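Local coordinates for protein 11R-lipoxygenase (Gersemia fruticosa, PDB 3VF1) that probably catalyses the iron-dependent insertion of molecular oxygen into polyunsaturated fatty acids, as a calcium-dependent lipoxygenase with a PLAT domain, at residues N340-I344 / L487-Y491; D254-S259 / D343-I347; R272-L276 / M301-L305; Y473-L479 / A496-W500. All coordinates share one frame; numbering follows the deposited sequence.

Contact 1 (N340-I344 / L487-Y491); sequences NNDDI and LRKFY. With FRU (beta-D-fructofuranose), chain C.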
# COMPACT_ATOMS: atom_id res chain seq x y z
N ASN A 340 -29.00 8.24 -17.21
CA ASN A 340 -29.89 7.10 -17.34
C ASN A 340 -29.14 5.83 -17.74
O ASN A 340 -29.59 4.72 -17.46
CB ASN A 340 -30.98 7.40 -18.38
CG ASN A 340 -32.13 6.41 -18.31
OD1 ASN A 340 -32.29 5.69 -17.33
ND2 ASN A 340 -32.94 6.38 -19.36
N ASN A 341 -27.99 6.00 -18.38
CA ASN A 341 -27.18 4.87 -18.83
C ASN A 341 -26.05 4.54 -17.85
O ASN A 341 -25.12 3.81 -18.20
CB ASN A 341 -26.61 5.14 -20.22
CG ASN A 341 -25.53 6.20 -20.22
OD1 ASN A 341 -25.37 6.93 -19.24
ND2 ASN A 341 -24.79 6.30 -21.31
N ASP A 342 -26.13 5.10 -16.65
CA ASP A 342 -25.23 4.76 -15.54
C ASP A 342 -23.87 5.48 -15.59
O ASP A 342 -22.99 5.20 -14.77
CB ASP A 342 -25.03 3.25 -15.45
CG ASP A 342 -26.30 2.52 -15.07
OD1 ASP A 342 -26.92 2.89 -14.05
OD2 ASP A 342 -26.69 1.57 -15.80
N ASP A 343 -23.69 6.39 -16.54
CA ASP A 343 -22.52 7.27 -16.53
C ASP A 343 -22.78 8.46 -15.63
O ASP A 343 -23.88 9.03 -15.65
CB ASP A 343 -22.20 7.77 -17.94
CG ASP A 343 -21.69 6.67 -18.85
OD1 ASP A 343 -21.13 5.68 -18.34
OD2 ASP A 343 -21.84 6.81 -20.09
N ILE A 344 -21.79 8.85 -14.84
CA ILE A 344 -21.89 10.09 -14.07
C ILE A 344 -21.14 11.21 -14.79
O ILE A 344 -20.04 10.99 -15.31
CB ILE A 344 -21.38 9.95 -12.62
CG1 ILE A 344 -19.88 9.65 -12.59
CG2 ILE A 344 -22.14 8.86 -11.89
CD1 ILE A 344 -19.19 10.20 -11.37
N LEU A 487 -23.72 1.91 -7.62
CA LEU A 487 -23.38 2.40 -8.95
C LEU A 487 -22.92 1.27 -9.87
O LEU A 487 -21.95 0.58 -9.58
CB LEU A 487 -22.31 3.49 -8.86
CG LEU A 487 -22.74 4.76 -8.13
CD1 LEU A 487 -21.58 5.75 -8.05
CD2 LEU A 487 -23.94 5.40 -8.81
N ARG A 488 -23.61 1.12 -11.00
CA ARG A 488 -23.35 0.02 -11.93
C ARG A 488 -21.97 0.07 -12.58
O ARG A 488 -21.35 -0.97 -12.81
CB ARG A 488 -24.42 0.00 -13.03
CG ARG A 488 -25.83 -0.27 -12.53
CD ARG A 488 -26.05 -1.75 -12.27
NE ARG A 488 -27.43 -2.04 -11.90
CZ ARG A 488 -27.90 -3.26 -11.63
NH1 ARG A 488 -27.10 -4.31 -11.69
NH2 ARG A 488 -29.18 -3.42 -11.31
N LYS A 489 -21.49 1.27 -12.89
CA LYS A 489 -20.23 1.42 -13.61
C LYS A 489 -19.12 1.93 -12.69
O LYS A 489 -18.20 2.63 -13.12
CB LYS A 489 -20.41 2.34 -14.82
CG LYS A 489 -21.51 1.87 -15.75
CD LYS A 489 -21.67 2.76 -16.97
CE LYS A 489 -20.69 2.38 -18.07
NZ LYS A 489 -20.98 3.09 -19.34
N PHE A 490 -19.21 1.56 -11.41
CA PHE A 490 -18.18 1.85 -10.42
C PHE A 490 -17.34 0.58 -10.27
O PHE A 490 -17.53 -0.20 -9.33
CB PHE A 490 -18.84 2.23 -9.10
CG PHE A 490 -17.90 2.81 -8.08
CD1 PHE A 490 -16.55 2.96 -8.33
CD2 PHE A 490 -18.38 3.21 -6.85
CE1 PHE A 490 -15.70 3.49 -7.38
CE2 PHE A 490 -17.55 3.75 -5.89
CZ PHE A 490 -16.20 3.89 -6.15
N TYR A 491 -16.42 0.37 -11.20
CA TYR A 491 -15.71 -0.90 -11.32
C TYR A 491 -14.79 -1.18 -10.14
O TYR A 491 -14.63 -2.33 -9.73
CB TYR A 491 -14.93 -0.94 -12.63
CG TYR A 491 -15.82 -0.73 -13.84
CD1 TYR A 491 -17.05 -1.37 -13.93
CD2 TYR A 491 -15.43 0.11 -14.87
CE1 TYR A 491 -17.87 -1.18 -15.03
CE2 TYR A 491 -16.25 0.31 -15.97
CZ TYR A 491 -17.46 -0.34 -16.05
OH TYR A 491 -18.28 -0.15 -17.14
C1 FRU C . -21.42 -5.15 -5.12
C2 FRU C . -22.83 -5.11 -5.71
C3 FRU C . -23.10 -6.34 -6.56
C4 FRU C . -23.88 -5.81 -7.74
C5 FRU C . -23.43 -4.36 -7.85
C6 FRU C . -24.59 -3.48 -8.30
O1 FRU C . -20.47 -5.22 -6.16
O2 FRU C . -23.78 -5.07 -4.68
O3 FRU C . -23.85 -7.30 -5.85
O4 FRU C . -23.62 -6.53 -8.92
O5 FRU C . -22.96 -3.98 -6.56
O6 FRU C . -24.14 -2.48 -9.19
O HOH W 1 -22.61 3.89 -12.33
O HOH W 2 -25.43 3.09 -11.80
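Lys-489 NZ forms a salt bridge with Asp-343 OD1 at 2.8 Å, meeting the carboxylate oxygen on its syn side and 22° out of the carboxylate plane. The lysine chain is extended up to CD and then bends at chi3 (84°), which swings the ammonium group onto the aspartate although the CB of Asp-343 points away from 487-491. The other oxygen, Asp-343 OD2, receives a weak bond from Asn-341 ND2, so a neighbour in its own loop also holds this carboxylate. Two waters bridge the loops nearby. Water 1 donates to Asp-342 O and accepts from Lys-489 N, while water 2 donates to Asp-342 OD1 at 2.7 Å and accepts from Arg-488 N. The segment 340-344 turns between strands 333-338 and 344-350; there Asn-341 OD1 accepts from Asp-343 N at 3.2 Å, an Asx turn. Facing it, Leu-487 to Phe-490 make a type I beta turn that leads into helix 491-514, with Phe-490 at the N-cap position. Outside the polar links, the aliphatic stems of Lys-489 and Arg-488 lie along Asp-342. Lys-489 CD lies 3.5 Å from Asp-342 O and 3.7 Å from Asp-342 CB, and Arg-488 CG comes within 3.7 Å of Asp-342 OD1. Asp-342 and Arg-488 run side by side, pointing the same way, but the charged ends stay apart. Bent at chi2 (-79°), Arg-488 passes the bound fructose with CD 3.7 Å from the sugar O6, and the guanidinium continues beyond; the fructose is hydrogen-bonded to Lys-493 and Asp-494.

Contact 2 (D254-S259 / D343-I347); sequences DVWFGS and DIIPI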
# COMPACT_ATOMS: atom_id res chain seq x y z
N ASP A 254 -16.72 14.74 -20.79
CA ASP A 254 -17.36 14.83 -19.48
C ASP A 254 -17.67 13.45 -18.89
O ASP A 254 -17.63 13.27 -17.67
CB ASP A 254 -18.66 15.64 -19.56
CG ASP A 254 -18.41 17.14 -19.54
OD1 ASP A 254 -17.26 17.56 -19.28
OD2 ASP A 254 -19.37 17.91 -19.76
N VAL A 255 -17.97 12.48 -19.75
CA VAL A 255 -18.26 11.13 -19.30
C VAL A 255 -17.00 10.48 -18.75
O VAL A 255 -17.02 9.85 -17.69
CB VAL A 255 -18.84 10.27 -20.42
CG1 VAL A 255 -18.87 8.80 -20.01
CG2 VAL A 255 -20.24 10.75 -20.79
N TRP A 256 -15.89 10.63 -19.47
CA TRP A 256 -14.61 10.12 -19.00
C TRP A 256 -14.21 10.83 -17.71
O TRP A 256 -13.76 10.20 -16.76
CB TRP A 256 -13.53 10.33 -20.07
CG TRP A 256 -12.14 10.10 -19.55
CD1 TRP A 256 -11.34 10.99 -18.91
CD2 TRP A 256 -11.39 8.88 -19.63
NE1 TRP A 256 -10.14 10.41 -18.59
CE2 TRP A 256 -10.15 9.11 -19.02
CE3 TRP A 256 -11.66 7.61 -20.16
CZ2 TRP A 256 -9.16 8.13 -18.92
CZ3 TRP A 256 -10.68 6.63 -20.06
CH2 TRP A 256 -9.45 6.90 -19.45
N PHE A 257 -14.39 12.15 -17.69
CA PHE A 257 -14.04 12.96 -16.53
C PHE A 257 -14.71 12.43 -15.27
O PHE A 257 -14.05 12.19 -14.26
CB PHE A 257 -14.46 14.41 -16.77
CG PHE A 257 -14.06 15.35 -15.67
CD1 PHE A 257 -12.80 15.93 -15.66
CD2 PHE A 257 -14.94 15.66 -14.66
CE1 PHE A 257 -12.43 16.79 -14.65
CE2 PHE A 257 -14.58 16.53 -13.64
CZ PHE A 257 -13.32 17.10 -13.64
N GLY A 258 -16.03 12.26 -15.34
CA GLY A 258 -16.78 11.75 -14.21
C GLY A 258 -16.28 10.40 -13.76
O GLY A 258 -16.17 10.14 -12.56
N SER A 259 -15.97 9.53 -14.72
CA SER A 259 -15.56 8.17 -14.41
C SER A 259 -14.20 8.11 -13.73
O SER A 259 -13.86 7.11 -13.10
CB SER A 259 -15.55 7.31 -15.68
OG SER A 259 -14.44 7.62 -16.51
N ASP A 343 -23.69 6.39 -16.54
CA ASP A 343 -22.52 7.27 -16.53
C ASP A 343 -22.78 8.46 -15.63
O ASP A 343 -23.88 9.03 -15.65
CB ASP A 343 -22.20 7.77 -17.94
CG ASP A 343 -21.69 6.67 -18.85
OD1 ASP A 343 -21.13 5.68 -18.34
OD2 ASP A 343 -21.84 6.81 -20.09
N ILE A 344 -21.79 8.85 -14.84
CA ILE A 344 -21.89 10.09 -14.07
C ILE A 344 -21.14 11.21 -14.79
O ILE A 344 -20.04 10.99 -15.31
CB ILE A 344 -21.38 9.95 -12.62
CG1 ILE A 344 -19.88 9.65 -12.59
CG2 ILE A 344 -22.14 8.86 -11.89
CD1 ILE A 344 -19.19 10.20 -11.37
N ILE A 345 -21.74 12.39 -14.82
CA ILE A 345 -21.12 13.54 -15.47
C ILE A 345 -21.08 14.73 -14.52
O ILE A 345 -21.97 14.89 -13.70
CB ILE A 345 -21.90 13.96 -16.73
CG1 ILE A 345 -23.38 14.13 -16.40
CG2 ILE A 345 -21.70 12.94 -17.84
CD1 ILE A 345 -24.19 14.77 -17.51
N PRO A 346 -20.04 15.56 -14.65
CA PRO A 346 -19.97 16.81 -13.88
C PRO A 346 -20.99 17.81 -14.42
O PRO A 346 -21.11 17.94 -15.64
CB PRO A 346 -18.55 17.30 -14.15
CG PRO A 346 -18.22 16.75 -15.50
CD PRO A 346 -18.89 15.41 -15.56
N ILE A 347 -21.71 18.49 -13.54
CA ILE A 347 -22.71 19.46 -13.98
C ILE A 347 -22.52 20.84 -13.35
O ILE A 347 -23.15 21.80 -13.78
CB ILE A 347 -24.14 18.96 -13.68
CG1 ILE A 347 -24.33 18.75 -12.18
CG2 ILE A 347 -24.41 17.68 -14.45
CD1 ILE A 347 -25.76 18.43 -11.79
O HOH W 3 -19.00 8.16 -16.33
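Asp-343, at the start of 343-347, rests its carboxylate, salt-bridged to Lys-489, against Val-255 of the helix, with OD2 3.6 Å from Val-255 CG1. Ile-344 follows with two kinds of contact. Its carbonyl oxygen faces the helix, where Gly-258 CA makes a CA-H...O contact with Ile-344 O at 3.5 Å; Gly-258, without a side chain, lets this carbonyl come close to the helix backbone. Water 3 donates both to the same oxygen and to Val-255 O. The Ile-344 side chain, with CG1 between the backbone N and the carbonyl carbon (chi1 65°), brings CD1 to 3.2 Å from Gly-258 O. Ile-345 then sets CG2 against Val-255 CG2 at 4.0 Å, while the rest of its side chain turns from the helix. Pro-346 packs directly on the helix: CD lies 3.3 Å from Asp-254 O, and CG packs 3.6 Å from Phe-257 CD2. The carboxylate of Asp-254 passes beside this proline, but its charge is paired with Lys-376 of helix 369-410. No direct hydrogen bond joins the two segments, so helix segment 254-259 lies across strand segment 344-347, their directions 102° apart, held by apolar contacts, close backbone approach and one bridging water.

Contact 3 (R272-L276 / M301-L305); sequences RCDKL and MKEGL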
# COMPACT_ATOMS: atom_id res chain seq x y z
N ARG A 272 -23.02 10.34 -2.48
CA ARG A 272 -24.38 10.80 -2.76
C ARG A 272 -24.68 12.08 -1.99
O ARG A 272 -24.25 12.25 -0.86
CB ARG A 272 -25.40 9.71 -2.38
CG ARG A 272 -26.84 10.18 -2.47
CD ARG A 272 -27.82 9.06 -2.16
NE ARG A 272 -29.20 9.55 -2.12
CZ ARG A 272 -30.27 8.77 -2.02
NH1 ARG A 272 -30.15 7.45 -1.94
NH2 ARG A 272 -31.48 9.32 -1.99
N CYS A 273 -25.42 12.98 -2.63
CA CYS A 273 -25.77 14.26 -2.04
C CYS A 273 -27.28 14.44 -2.02
O CYS A 273 -27.91 14.63 -3.07
CB CYS A 273 -25.12 15.40 -2.82
SG CYS A 273 -25.47 17.05 -2.15
N ASP A 274 -27.87 14.37 -0.83
CA ASP A 274 -29.31 14.51 -0.67
C ASP A 274 -29.71 15.96 -0.45
O ASP A 274 -30.88 16.32 -0.60
CB ASP A 274 -29.80 13.64 0.49
CG ASP A 274 -29.70 12.16 0.19
OD1 ASP A 274 -30.05 11.76 -0.93
OD2 ASP A 274 -29.26 11.40 1.08
N LYS A 275 -28.74 16.80 -0.10
CA LYS A 275 -28.98 18.23 0.05
C LYS A 275 -27.68 19.00 -0.11
O LYS A 275 -26.67 18.68 0.51
CB LYS A 275 -29.60 18.54 1.41
CG LYS A 275 -29.99 20.00 1.57
CD LYS A 275 -30.29 20.36 3.01
CE LYS A 275 -30.67 21.83 3.13
NZ LYS A 275 -30.73 22.28 4.54
N LEU A 276 -27.72 20.04 -0.94
CA LEU A 276 -26.55 20.87 -1.19
C LEU A 276 -26.05 21.55 0.08
O LEU A 276 -26.86 21.97 0.91
CB LEU A 276 -26.87 21.95 -2.23
CG LEU A 276 -27.17 21.47 -3.64
CD1 LEU A 276 -27.66 22.63 -4.49
CD2 LEU A 276 -25.94 20.82 -4.26
N MET A 301 -32.13 15.02 -6.69
CA MET A 301 -31.57 14.73 -5.38
C MET A 301 -32.45 13.76 -4.59
O MET A 301 -31.96 12.83 -3.96
CB MET A 301 -31.34 16.01 -4.58
CG MET A 301 -30.10 16.78 -5.00
SD MET A 301 -29.62 18.07 -3.83
CE MET A 301 -30.98 19.23 -4.05
N LYS A 302 -33.76 13.99 -4.63
CA LYS A 302 -34.71 13.10 -3.96
C LYS A 302 -34.53 11.66 -4.42
O LYS A 302 -34.67 10.73 -3.63
CB LYS A 302 -36.15 13.54 -4.23
CG LYS A 302 -36.75 14.45 -3.17
CD LYS A 302 -36.28 15.89 -3.34
CE LYS A 302 -36.93 16.80 -2.32
NZ LYS A 302 -36.63 18.24 -2.58
N GLU A 303 -34.20 11.47 -5.70
CA GLU A 303 -34.10 10.13 -6.27
C GLU A 303 -32.68 9.57 -6.21
O GLU A 303 -32.42 8.48 -6.72
CB GLU A 303 -34.60 10.14 -7.72
CG GLU A 303 -36.07 10.53 -7.86
CD GLU A 303 -36.63 10.20 -9.22
OE1 GLU A 303 -35.90 9.60 -10.04
OE2 GLU A 303 -37.81 10.53 -9.48
N GLY A 304 -31.77 10.32 -5.60
CA GLY A 304 -30.41 9.84 -5.41
C GLY A 304 -29.60 9.80 -6.70
O GLY A 304 -28.83 8.86 -6.91
N LEU A 305 -29.78 10.81 -7.55
CA LEU A 305 -29.06 10.88 -8.81
C LEU A 305 -27.96 11.94 -8.76
O LEU A 305 -27.24 12.15 -9.73
CB LEU A 305 -30.02 11.21 -9.95
CG LEU A 305 -31.22 10.28 -10.11
CD1 LEU A 305 -32.13 10.78 -11.22
CD2 LEU A 305 -30.78 8.86 -10.38
O HOH W 4 -29.08 12.61 -4.49
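Met-301 extends from the last turn of helix 297-302 across the backbone of 272-276. Its CB lies about equally far from Cys-273 O and Asp-274 O, and CG moves in to 3.6 Å from Cys-273 O. SD lies 3.9 Å from Lys-275 CA and 4.2 Å from Leu-276 CG, and the Met-301 and Leu-276 side chains cross at about a right angle. The methionine chain bends at chi3 (-69°) on the way to CE. The carbonyl of the same residue also takes part: water 4 lies 2.7 Å from Cys-273 O and 2.9 Å from Met-301 O, within hydrogen-bonding range of both. Further along, the extended Arg-272 lays its guanidinium over the end of the helix. Gly-304 CA stands over one face of the group, 3.5 Å from Arg-272 NE and displaced toward the rim. The guanidinium is fixed from its own segment by a salt bridge from Arg-272 NE to Asp-274 OD1 at 2.7 Å, with the carboxylate oxygen 29° out of the guanidinium plane and a weak bond from NH2 to the same atom. With no side chain, Gly-304 lets the guanidinium lie close over its CA; it also has positive phi and ends the helix in a Schellman motif, its N bonding back to Met-301 O, and the chain then enters strand 306-310, the antiparallel neighbour of strand 271-272.

Contact 4 (Y473-L479 / A496-W500); sequences YDLVKDL and ALLLW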
# COMPACT_ATOMS: atom_id res chain seq x y z
N TYR A 473 -12.15 2.33 7.28
CA TYR A 473 -11.45 1.22 6.64
C TYR A 473 -12.36 0.02 6.43
O TYR A 473 -11.99 -0.92 5.73
CB TYR A 473 -10.22 0.83 7.46
CG TYR A 473 -9.03 1.72 7.20
CD1 TYR A 473 -8.88 2.93 7.87
CD2 TYR A 473 -8.06 1.36 6.27
CE1 TYR A 473 -7.80 3.75 7.63
CE2 TYR A 473 -6.98 2.18 6.02
CZ TYR A 473 -6.85 3.36 6.71
OH TYR A 473 -5.77 4.17 6.46
N ASP A 474 -13.54 0.05 7.04
CA ASP A 474 -14.55 -0.96 6.77
C ASP A 474 -15.14 -0.68 5.40
O ASP A 474 -16.08 0.10 5.26
CB ASP A 474 -15.64 -0.96 7.84
CG ASP A 474 -16.61 -2.11 7.69
OD1 ASP A 474 -16.81 -2.58 6.55
OD2 ASP A 474 -17.17 -2.55 8.72
N LEU A 475 -14.58 -1.32 4.38
CA LEU A 475 -14.95 -1.06 2.99
C LEU A 475 -16.46 -1.10 2.79
O LEU A 475 -17.05 -0.15 2.27
CB LEU A 475 -14.29 -2.08 2.07
CG LEU A 475 -14.43 -1.83 0.57
CD1 LEU A 475 -13.65 -0.59 0.17
CD2 LEU A 475 -13.96 -3.05 -0.21
N VAL A 476 -17.08 -2.20 3.20
CA VAL A 476 -18.50 -2.42 2.96
C VAL A 476 -19.35 -1.27 3.51
O VAL A 476 -20.24 -0.77 2.82
CB VAL A 476 -18.98 -3.74 3.60
CG1 VAL A 476 -20.48 -3.90 3.44
CG2 VAL A 476 -18.24 -4.92 2.99
N LYS A 477 -19.08 -0.87 4.74
CA LYS A 477 -19.88 0.16 5.40
C LYS A 477 -19.52 1.57 4.92
O LYS A 477 -20.36 2.47 4.96
CB LYS A 477 -19.73 0.06 6.92
CG LYS A 477 -20.39 -1.18 7.51
CD LYS A 477 -20.15 -1.31 9.00
CE LYS A 477 -20.64 -2.65 9.51
NZ LYS A 477 -20.16 -2.94 10.89
N ASP A 478 -18.29 1.75 4.46
CA ASP A 478 -17.87 3.05 3.96
C ASP A 478 -18.56 3.35 2.63
O ASP A 478 -19.18 4.40 2.47
CB ASP A 478 -16.35 3.10 3.77
CG ASP A 478 -15.86 4.47 3.34
OD1 ASP A 478 -15.87 5.40 4.18
OD2 ASP A 478 -15.47 4.62 2.16
N LEU A 479 -18.46 2.42 1.69
CA LEU A 479 -19.13 2.57 0.40
C LEU A 479 -20.63 2.75 0.60
O LEU A 479 -21.28 3.46 -0.16
CB LEU A 479 -18.86 1.35 -0.47
CG LEU A 479 -17.42 1.13 -0.93
CD1 LEU A 479 -17.28 -0.20 -1.64
CD2 LEU A 479 -16.97 2.27 -1.83
N ALA A 496 -13.31 -4.45 -5.66
CA ALA A 496 -12.83 -4.34 -4.29
C ALA A 496 -13.71 -5.12 -3.32
O ALA A 496 -13.22 -5.68 -2.34
CB ALA A 496 -12.76 -2.87 -3.88
N LEU A 497 -15.01 -5.18 -3.60
CA LEU A 497 -15.95 -5.87 -2.73
C LEU A 497 -15.83 -7.39 -2.87
O LEU A 497 -16.06 -8.12 -1.90
CB LEU A 497 -17.38 -5.42 -3.00
CG LEU A 497 -17.77 -4.05 -2.44
CD1 LEU A 497 -19.20 -3.70 -2.83
CD2 LEU A 497 -17.61 -4.02 -0.93
N LEU A 498 -15.47 -7.86 -4.06
CA LEU A 498 -15.23 -9.28 -4.27
C LEU A 498 -13.98 -9.71 -3.50
O LEU A 498 -13.97 -10.74 -2.84
CB LEU A 498 -15.04 -9.58 -5.75
CG LEU A 498 -16.27 -9.46 -6.65
CD1 LEU A 498 -15.90 -9.73 -8.10
CD2 LEU A 498 -17.37 -10.41 -6.20
N LEU A 499 -12.93 -8.89 -3.60
CA LEU A 499 -11.65 -9.21 -2.98
C LEU A 499 -11.75 -9.13 -1.46
O LEU A 499 -11.18 -9.95 -0.75
CB LEU A 499 -10.58 -8.24 -3.48
CG LEU A 499 -10.16 -8.46 -4.93
CD1 LEU A 499 -9.66 -7.18 -5.56
CD2 LEU A 499 -9.10 -9.55 -5.01
N TRP A 500 -12.47 -8.13 -0.97
CA TRP A 500 -12.66 -7.96 0.47
C TRP A 500 -13.31 -9.20 1.07
O TRP A 500 -12.84 -9.73 2.08
CB TRP A 500 -13.54 -6.74 0.74
CG TRP A 500 -13.90 -6.58 2.18
CD1 TRP A 500 -14.95 -7.14 2.83
CD2 TRP A 500 -13.19 -5.79 3.16
NE1 TRP A 500 -14.95 -6.76 4.15
CE2 TRP A 500 -13.88 -5.93 4.38
CE3 TRP A 500 -12.05 -4.99 3.11
CZ2 TRP A 500 -13.47 -5.30 5.55
CZ3 TRP A 500 -11.64 -4.36 4.27
CH2 TRP A 500 -12.35 -4.52 5.47
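Helices 475-479 and 496-500 run nearly antiparallel, at 152° between directions, with axes 10.9 Å apart, and come nearest at the CA atoms of Val-476 and Leu-497. Trp-500 reaches across to the other helix, its CG anti to the backbone N (chi1 174°), and lays its indole against the first turn there. Leu-475 CB sits over one face of the ring, a CH-pi contact 4.1 Å from the centroid of the six-membered ring and 22° off its normal. Val-476 CG2 comes to 3.9 Å from Trp-500 NE1, the side chains at about a right angle, while the far end of the ring, CH2, meets Tyr-473 O at 3.6 Å. This is a buried helix hairpin of the lipoxygenase domain, its two arms linked by the loop that carries most of the sugar pocket; Asp-474 N-caps the first arm through a weak bond from Lys-477 N. Further into the pair, Leu-475 CD2 packs on Ala-496 CB at 3.9 Å and on Leu-497 CD2 at 3.8 Å. Leu-479 and Leu-497 reach toward each other tip to tip, with Leu-479 CD1 3.9 Å from Leu-497 CD2. Phe-569 of helix 557-579 also meets Trp-500, edge-to-face, and Leu-497 touches the bound fructose.

In the fold
All four contacts lie in the lipoxygenase domain. Contacts 1 and 2 share Asp-343 and Ile-344, with centres 10 Å apart, so strand 344-350 and the turn before it meet helix 254-263 and the loop before helix 491-514. Contact 3 is nested within the chain loop closed by contact 2, about 17 Å from it between centres, and lies at the edge of the same five-stranded antiparallel sheet. Contact 4 lies 18 Å from contact 1, centre to centre, and their segments alternate in sequence; both involve residues of the sugar pocket. Contacts 1 and 2 thus join the small sheet to helical parts, whereas contact 4 lies within the helical body, whose iron ligands His-397 and His-575 lie about 9 to 10 Å from the Tyr-473 side chain.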